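Local coordinates for Non-fluorescent flavoprotein (Photobacterium phosphoreum, PDB 1FVP) that binds myristylated flavin mononucleotide, two per subunit, as a homodimeric, non-fluorescent relative of bacterial luciferase, and may have some flavin-linked monooxygenase activity, at residues T77-V82 with L107-A112. Numbering follows the deposited sequence.
Sequences TSENTV and LSFYNA. With FMA (6-(3-tetradecanoic acid) flavine mononucleotide), chain C.
Glu79 lays the aliphatic part of its side chain over one face of the Phe109 ring. Its CG sits 3.4 Å from the centroid of that ring, 17° off the normal, in a CH-pi contact shifted toward the rim. The chain runs extended beyond CG. This carries the carboxylate out over the CE1-CZ rim, with its plane 26° from that of the ring. This pair forms the outer, solvent-facing side of the contact. Glu79 is exposed and Phe109 only partly covered.

The packing is more enclosed around Val82, where both Val82 and Tyr110 are buried. Val82 CG1 meets Phe109 CB at 4.1 Å, and the two side chains cross at about a right angle. The other branch, CG2, lies 4.3 Å from Tyr110 CB. Val82 O approaches the edge of the Tyr110 ring near its plane, 3.7 Å from CD2. Tyr110 has CG anti to the backbone N, and its ring extends inward. There it also packs edge-to-face with His126. Val82 and Tyr110 both touch Leu92 of strand 92-94.

The contact thus joins helix 80-87 to helix 100-116. The two helices flank strand 92-94 in the chain, in a fold related to the luciferase barrel. The start of helix 80-87 also serves a flavin site. Ser78 precedes the turn into this helix, and its OG accepts a capping bond from Thr81 N over 3.1 Å at 154°. Ser78 OG also lies against the flavin phosphate oxygen O1P, and Thr81 OG1 against O2B of the ribityl chain. Both pairs are modelled implausibly short, so the detail of these bonds is doubtful. Tyr88 OH adds another hydrogen bond to the flavin.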
loop_
_atom_site.group_PDB
_atom_site.type_symbol
_atom_site.label_atom_id
_atom_site.label_comp_id
_atom_site.label_asym_id
_atom_site.label_seq_id
_atom_site.Cartn_x
_atom_site.Cartn_y
_atom_site.Cartn_z
ATOM N N THR A 77 4.696 11.661 10.746
ATOM C CA THR A 77 3.829 11.593 11.887
ATOM C C THR A 77 4.274 12.353 13.114
ATOM O O THR A 77 3.425 12.720 13.954
ATOM C CB THR A 77 3.696 10.059 12.294
ATOM O OG1 THR A 77 4.189 9.383 11.093
ATOM C CG2 THR A 77 2.279 9.635 12.671
ATOM N N SER A 78 5.577 12.548 13.205
ATOM C CA SER A 78 6.153 13.279 14.353
ATOM C C SER A 78 7.553 13.776 14.013
ATOM O O SER A 78 7.945 13.782 12.848
ATOM C CB SER A 78 6.172 12.412 15.596
ATOM O OG SER A 78 6.806 11.172 15.285
ATOM N N GLU A 79 8.222 14.185 15.081
ATOM C CA GLU A 79 9.590 14.719 14.973
ATOM C C GLU A 79 10.594 13.584 15.128
ATOM O O GLU A 79 11.724 13.697 14.629
ATOM C CB GLU A 79 9.878 15.806 15.994
ATOM C CG GLU A 79 9.566 17.265 15.659
ATOM C CD GLU A 79 9.272 18.150 16.837
ATOM O OE1 GLU A 79 8.925 17.712 17.929
ATOM O OE2 GLU A 79 9.408 19.376 16.616
ATOM N N ASN A 80 10.131 12.539 15.799
ATOM C CA ASN A 80 10.979 11.344 16.031
ATOM C C ASN A 80 10.818 10.362 14.878
ATOM O O ASN A 80 11.824 9.865 14.339
ATOM C CB ASN A 80 10.780 10.809 17.436
ATOM C CG ASN A 80 11.335 11.835 18.427
ATOM O OD1 ASN A 80 11.540 13.012 18.072
ATOM N ND2 ASN A 80 11.594 11.388 19.656
ATOM N N THR A 81 9.597 10.137 14.465
ATOM C CA THR A 81 9.210 9.252 13.357
ATOM C C THR A 81 9.619 9.867 12.027
ATOM O O THR A 81 9.375 9.275 10.962
ATOM C CB THR A 81 7.637 9.044 13.443
ATOM O OG1 THR A 81 7.413 8.307 14.697
ATOM C CG2 THR A 81 6.943 8.403 12.255
ATOM N N VAL A 82 10.207 11.048 12.092
ATOM C CA VAL A 82 10.639 11.795 10.907
ATOM C C VAL A 82 12.163 11.890 10.878
ATOM O O VAL A 82 12.794 11.852 9.807
ATOM C CB VAL A 82 9.944 13.171 10.842
ATOM C CG1 VAL A 82 10.576 14.229 11.740
ATOM C CG2 VAL A 82 9.857 13.687 9.415
ATOM N N LEU A 107 9.120 18.875 7.502
ATOM C CA LEU A 107 10.085 18.587 6.412
ATOM C C LEU A 107 11.357 19.351 6.838
ATOM O O LEU A 107 12.409 19.273 6.185
ATOM C CB LEU A 107 9.619 18.967 5.024
ATOM C CG LEU A 107 10.230 20.214 4.401
ATOM C CD1 LEU A 107 10.290 20.142 2.885
ATOM C CD2 LEU A 107 9.426 21.422 4.834
ATOM N N SER A 108 11.181 20.093 7.925
ATOM C CA SER A 108 12.310 20.888 8.431
ATOM C C SER A 108 13.236 19.999 9.222
ATOM O O SER A 108 14.446 20.027 8.929
ATOM C CB SER A 108 11.911 22.196 9.059
ATOM O OG SER A 108 11.916 23.151 7.984
ATOM N N PHE A 109 12.671 19.239 10.141
ATOM C CA PHE A 109 13.595 18.351 10.892
ATOM C C PHE A 109 14.248 17.490 9.786
ATOM O O PHE A 109 15.476 17.295 9.816
ATOM C CB PHE A 109 12.979 17.532 11.955
ATOM C CG PHE A 109 12.863 17.899 13.377
ATOM C CD1 PHE A 109 12.421 19.154 13.774
ATOM C CD2 PHE A 109 13.128 16.929 14.357
ATOM C CE1 PHE A 109 12.278 19.462 15.119
ATOM C CE2 PHE A 109 12.993 17.221 15.716
ATOM C CZ PHE A 109 12.573 18.508 16.103
ATOM N N TYR A 110 13.415 17.058 8.854
ATOM C CA TYR A 110 13.929 16.194 7.773
ATOM C C TYR A 110 15.003 16.846 6.922
ATOM O O TYR A 110 15.546 16.241 5.973
ATOM C CB TYR A 110 12.846 15.545 6.923
ATOM C CG TYR A 110 13.297 14.458 5.971
ATOM C CD1 TYR A 110 13.752 14.768 4.686
ATOM C CD2 TYR A 110 13.224 13.118 6.339
ATOM C CE1 TYR A 110 14.173 13.783 3.815
ATOM C CE2 TYR A 110 13.612 12.119 5.454
ATOM C CZ TYR A 110 14.088 12.450 4.194
ATOM O OH TYR A 110 14.455 11.446 3.340
ATOM N N ASN A 111 15.381 18.071 7.226
ATOM C CA ASN A 111 16.473 18.640 6.371
ATOM C C ASN A 111 17.667 18.730 7.307
ATOM O O ASN A 111 18.812 18.602 6.881
ATOM C CB ASN A 111 15.933 19.850 5.652
ATOM C CG ASN A 111 15.164 19.370 4.424
ATOM O OD1 ASN A 111 15.106 18.146 4.238
ATOM N ND2 ASN A 111 14.649 20.346 3.694
ATOM N N ALA A 112 17.248 18.902 8.547
ATOM C CA ALA A 112 18.118 19.044 9.702
ATOM C C ALA A 112 18.688 17.683 10.111
ATOM O O ALA A 112 19.886 17.632 10.467
ATOM C CB ALA A 112 17.371 19.720 10.840
HETATM N N1 FMA C . 9.800 3.132 17.465
HETATM C C2 FMA C . 10.100 2.351 18.514
HETATM O O2 FMA C . 9.663 2.321 19.605
HETATM N N3 FMA C . 11.142 1.339 18.368
HETATM C C4 FMA C . 11.779 1.206 17.196
HETATM O O4 FMA C . 12.646 0.388 17.056
HETATM C C4A FMA C . 11.440 2.047 16.102
HETATM N N5 FMA C . 12.042 1.942 14.951
HETATM C C5A FMA C . 11.781 2.670 13.862
HETATM C C6 FMA C . 12.486 2.522 12.677
HETATM C C7 FMA C . 12.136 3.285 11.596
HETATM C C7M FMA C . 12.858 3.178 10.214
HETATM C C8 FMA C . 11.077 4.261 11.684
HETATM C C8M FMA C . 10.687 5.125 10.531
HETATM C C9 FMA C . 10.407 4.409 12.877
HETATM C C9A FMA C . 10.724 3.671 13.985
HETATM N N10 FMA C . 10.078 3.762 15.227
HETATM C C10 FMA C . 10.353 3.038 16.312
HETATM C C1B FMA C . 9.090 4.851 15.385
HETATM C C2B FMA C . 7.607 4.950 15.710
HETATM O O2B FMA C . 7.145 5.938 14.790
HETATM C C3B FMA C . 7.484 5.499 17.129
HETATM O "O3'" FMA C . 7.831 4.523 18.036
HETATM C C4B FMA C . 6.078 6.021 17.430
HETATM O "O4'" FMA C . 5.781 7.056 16.429
HETATM C C5B FMA C . 6.006 6.576 18.866
HETATM O "O5'" FMA C . 6.632 7.984 18.782
HETATM P P FMA C . 5.853 9.348 18.585
HETATM O O1P FMA C . 6.181 9.616 17.075
HETATM O O2P FMA C . 4.453 9.022 18.776
HETATM O O3P FMA C . 6.284 10.252 19.532
HETATM C "C1'" FMA C . 15.739 2.292 13.824
HETATM O "O1'" FMA C . 16.183 3.086 14.752
HETATM O "O2'" FMA C . 16.582 1.595 13.255
HETATM C "C2'" FMA C . 14.323 1.837 13.965
HETATM C "C3'" FMA C . 13.580 1.515 12.647
HETATM C "C4'" FMA C . 13.142 0.096 12.617
HETATM C "C5'" FMA C . 12.745 -0.484 11.269
HETATM C "C6'" FMA C . 11.987 -1.763 11.517
HETATM C "C7'" FMA C . 11.814 -2.563 10.234
HETATM C "C8'" FMA C . 10.909 -3.724 10.388
HETATM C "C9'" FMA C . 10.723 -4.638 9.177
HETATM C C11 FMA C . 10.101 -3.857 8.035
HETATM C C12 FMA C . 11.058 -3.258 7.051
HETATM C C13 FMA C . 10.588 -2.090 6.250
HETATM C C14 FMA C . 9.778 -2.477 5.031
HETATM C C15 FMA C . 10.101 -1.645 3.817
#